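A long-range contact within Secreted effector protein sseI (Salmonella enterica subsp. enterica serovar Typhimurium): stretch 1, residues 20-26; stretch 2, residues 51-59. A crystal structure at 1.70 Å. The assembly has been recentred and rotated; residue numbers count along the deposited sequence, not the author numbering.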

# COMPACT_ATOMS: atom_id res chain seq x y z
N ALA A 20 -8.73 0.32 -17.43
CA ALA A 20 -9.56 1.50 -17.68
C ALA A 20 -9.52 2.49 -16.53
O ALA A 20 -9.47 3.71 -16.75
CB ALA A 20 -10.98 1.12 -17.95
N TYR A 21 -9.60 1.98 -15.30
CA TYR A 21 -9.51 2.82 -14.13
C TYR A 21 -8.18 3.57 -14.05
O TYR A 21 -8.17 4.76 -13.73
CB TYR A 21 -9.69 1.98 -12.85
CG TYR A 21 -11.09 1.41 -12.66
CD1 TYR A 21 -12.25 2.06 -13.16
CD2 TYR A 21 -11.27 0.26 -11.95
CE1 TYR A 21 -13.54 1.54 -12.94
CE2 TYR A 21 -12.56 -0.26 -11.73
CZ TYR A 21 -13.67 0.38 -12.24
OH TYR A 21 -14.91 -0.14 -12.01
N LEU A 22 -7.07 2.90 -14.36
CA LEU A 22 -5.78 3.59 -14.37
C LEU A 22 -5.74 4.71 -15.42
O LEU A 22 -5.30 5.82 -15.15
CB LEU A 22 -4.62 2.63 -14.55
CG LEU A 22 -3.20 3.23 -14.49
CD1 LEU A 22 -2.96 3.89 -13.09
CD2 LEU A 22 -2.15 2.19 -14.81
N GLU A 23 -6.26 4.45 -16.61
CA GLU A 23 -6.33 5.49 -17.61
C GLU A 23 -7.16 6.69 -17.18
O GLU A 23 -6.82 7.86 -17.45
CB GLU A 23 -6.92 4.90 -18.90
CG GLU A 23 -5.94 4.01 -19.62
CD GLU A 23 -4.59 4.71 -19.87
OE1 GLU A 23 -4.59 5.89 -20.33
OE2 GLU A 23 -3.54 4.06 -19.59
N GLU A 24 -8.29 6.40 -16.54
CA GLU A 24 -9.18 7.44 -16.08
C GLU A 24 -8.51 8.29 -14.98
O GLU A 24 -8.58 9.52 -15.01
CB GLU A 24 -10.45 6.76 -15.59
CG GLU A 24 -11.62 7.61 -15.48
CD GLU A 24 -12.86 6.81 -15.14
OE1 GLU A 24 -12.87 5.53 -15.24
OE2 GLU A 24 -13.82 7.52 -14.75
N LEU A 25 -7.83 7.64 -14.06
CA LEU A 25 -7.06 8.36 -13.05
C LEU A 25 -6.01 9.27 -13.71
O LEU A 25 -5.80 10.45 -13.31
CB LEU A 25 -6.40 7.38 -12.08
CG LEU A 25 -7.39 6.79 -11.11
CD1 LEU A 25 -6.75 5.51 -10.57
CD2 LEU A 25 -7.74 7.80 -9.99
N LYS A 26 -5.37 8.76 -14.75
CA LYS A 26 -4.34 9.50 -15.42
C LYS A 26 -4.84 10.64 -16.33
O LYS A 26 -4.05 11.52 -16.73
CB LYS A 26 -3.42 8.58 -16.18
CG LYS A 26 -2.54 7.77 -15.27
CD LYS A 26 -1.96 6.57 -15.97
CE LYS A 26 -0.93 6.91 -16.97
NZ LYS A 26 -0.37 5.69 -17.51
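Stretch 2 (51-59) NFMNEKGFD

Two segments that are helical over most of their length can pack mainly through side chains, with no backbone hydrogen bond between them, where the backbone bonds recorded here run within each stretch, and the contact between residues 20-26 and 51-59 of the secreted effector protein sseI illustrates the principle. Stretch 1 is helical, continuing a helix that begins earlier in the chain. Stretch 2 opens with the last turn or so of a helix that begins earlier in the chain, through Glu 55, and then passes into a turn that still contributes Lys 56 and Phe 58 to the contact. The two helix axes approach no closer than 12.0 Å, and their N-to-C directions make an angle of 128°, so the second helix runs obliquely against the direction of the first. The nearest CA atoms, those of Leu 25 and Phe 52, are 8.0 Å apart, which leaves the intervening space to side chains.

Eight backbone hydrogen bonds lie within the stretches. In stretch 1, Glu 24 N donates to Ala 20 O at 2.9 Å, Leu 25 N to Tyr 21 O at 2.9 Å and Lys 26 N to Leu 22 O at 3.0 Å. In stretch 2, Glu 55 N reaches Asn 51 O at 3.1 Å and Lys 56 N reaches Phe 52 O at 3.1 Å, with a weak second bond from Lys 56 N to Met 53 O, also 3.1 Å. The helix closes in a Schellman motif: Phe 58 N returns to Met 53 O at 3.0 Å and Gly 57 N to Asn 54 O at 3.0 Å. Gly 57 has phi near 91°, where a CB would be jammed against the carbonyl oxygen of Lys 56; lacking one, glycine suits the turn. Met 53, a selenomethionine, supplies an acceptor here while its side chain stays out of the contact.

With no backbone hydrogen bond linking the stretches, the polar exchange across them rests on one charged pair. Lys 56 NZ donates to Glu 24 OE2 at 2.5 Å, a very short hydrogen bond that is also a salt bridge. CA-to-CB points toward the other stretch in both residues. Lys 56 NZ also has a long salt bridge within its own stretch, 3.9 Å from Glu 55 OE1, so that two carboxylates share its charge.

Beside this bridge lies an apolar cluster. Phe 52 directs its edge toward the face of Tyr 21 in an offset edge-to-face pair, the planes at 83° and the centroids 5.8 Å apart; Tyr 21 CD1 lies 3.9 Å from Phe 52 CZ. Leu 25 covers one face of the Phe 52 ring, its CD2 3.9 Å from the ring centroid in a CH-pi contact, while Glu 24 CD approaches the ring edge, 3.8 Å from Phe 52 CE1. Tyr 21 also meets the aliphatic part of Lys 56, CE1 to CG at 3.7 Å, and its CE2 lies 3.9 Å from CE2 of Phe 58, at the edge of that ring.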

# COMPACT_ATOMS: atom_id res chain seq x y z
N ASN A 51 -12.09 8.76 -3.18
CA ASN A 51 -13.21 9.41 -3.89
C ASN A 51 -13.50 8.71 -5.22
O ASN A 51 -14.65 8.52 -5.59
CB ASN A 51 -12.88 10.88 -4.14
CG ASN A 51 -12.88 11.71 -2.87
OD1 ASN A 51 -13.27 11.24 -1.78
ND2 ASN A 51 -12.42 12.95 -2.98
N PHE A 52 -12.43 8.41 -5.95
CA PHE A 52 -12.53 7.73 -7.24
C PHE A 52 -13.24 6.38 -7.11
O PHE A 52 -14.17 6.06 -7.85
CB PHE A 52 -11.15 7.56 -7.88
CG PHE A 52 -11.21 6.90 -9.22
CD1 PHE A 52 -11.51 7.63 -10.35
CD2 PHE A 52 -11.04 5.52 -9.34
CE1 PHE A 52 -11.59 6.99 -11.59
CE2 PHE A 52 -11.16 4.89 -10.57
CZ PHE A 52 -11.40 5.62 -11.68
N MSE A 53 -12.75 5.57 -6.19
CA MSE A 53 -13.30 4.25 -5.96
C MSE A 53 -14.78 4.29 -5.56
O MSE A 53 -15.61 3.51 -6.09
CB MSE A 53 -12.44 3.52 -4.90
CG MSE A 53 -11.00 3.23 -5.35
SE MSE A 53 -10.06 2.39 -3.91
CE MSE A 53 -11.04 0.79 -3.81
N ASN A 54 -15.14 5.24 -4.73
CA ASN A 54 -16.49 5.37 -4.24
C ASN A 54 -17.40 5.71 -5.40
O ASN A 54 -18.47 5.15 -5.56
CB ASN A 54 -16.57 6.41 -3.12
CG ASN A 54 -17.97 6.73 -2.75
OD1 ASN A 54 -18.65 5.96 -2.09
ND2 ASN A 54 -18.43 7.90 -3.18
N GLU A 55 -16.93 6.60 -6.25
CA GLU A 55 -17.76 7.02 -7.36
C GLU A 55 -17.89 5.88 -8.43
O GLU A 55 -18.84 5.82 -9.17
CB GLU A 55 -17.24 8.33 -7.91
CG GLU A 55 -18.31 9.08 -8.69
CD GLU A 55 -18.29 8.71 -10.13
OE1 GLU A 55 -17.22 8.21 -10.58
OE2 GLU A 55 -19.34 8.90 -10.81
N LYS A 56 -16.96 4.95 -8.43
CA LYS A 56 -17.03 3.80 -9.29
C LYS A 56 -17.89 2.68 -8.71
O LYS A 56 -18.09 1.66 -9.40
CB LYS A 56 -15.64 3.31 -9.66
CG LYS A 56 -14.84 4.18 -10.62
CD LYS A 56 -15.69 4.76 -11.75
CE LYS A 56 -14.97 5.76 -12.59
NZ LYS A 56 -15.82 6.38 -13.68
N GLY A 57 -18.40 2.85 -7.49
CA GLY A 57 -19.26 1.83 -6.84
C GLY A 57 -18.53 0.80 -5.98
O GLY A 57 -19.11 -0.25 -5.66
N PHE A 58 -17.28 1.09 -5.57
CA PHE A 58 -16.62 0.29 -4.54
C PHE A 58 -17.21 0.76 -3.22
O PHE A 58 -17.54 1.94 -3.08
CB PHE A 58 -15.10 0.50 -4.54
CG PHE A 58 -14.41 -0.09 -5.72
CD1 PHE A 58 -13.80 -1.35 -5.62
CD2 PHE A 58 -14.35 0.58 -6.91
CE1 PHE A 58 -13.19 -1.90 -6.69
CE2 PHE A 58 -13.74 0.02 -8.00
CZ PHE A 58 -13.14 -1.21 -7.89
N ASP A 59 -17.39 -0.13 -2.26
CA ASP A 59 -17.76 0.34 -0.92
C ASP A 59 -16.87 -0.30 0.17
O ASP A 59 -15.84 -0.94 -0.14
CB ASP A 59 -19.26 0.16 -0.66
CG ASP A 59 -19.67 -1.26 -0.71
OD1 ASP A 59 -18.81 -2.13 -0.69
OD2 ASP A 59 -20.92 -1.54 -0.73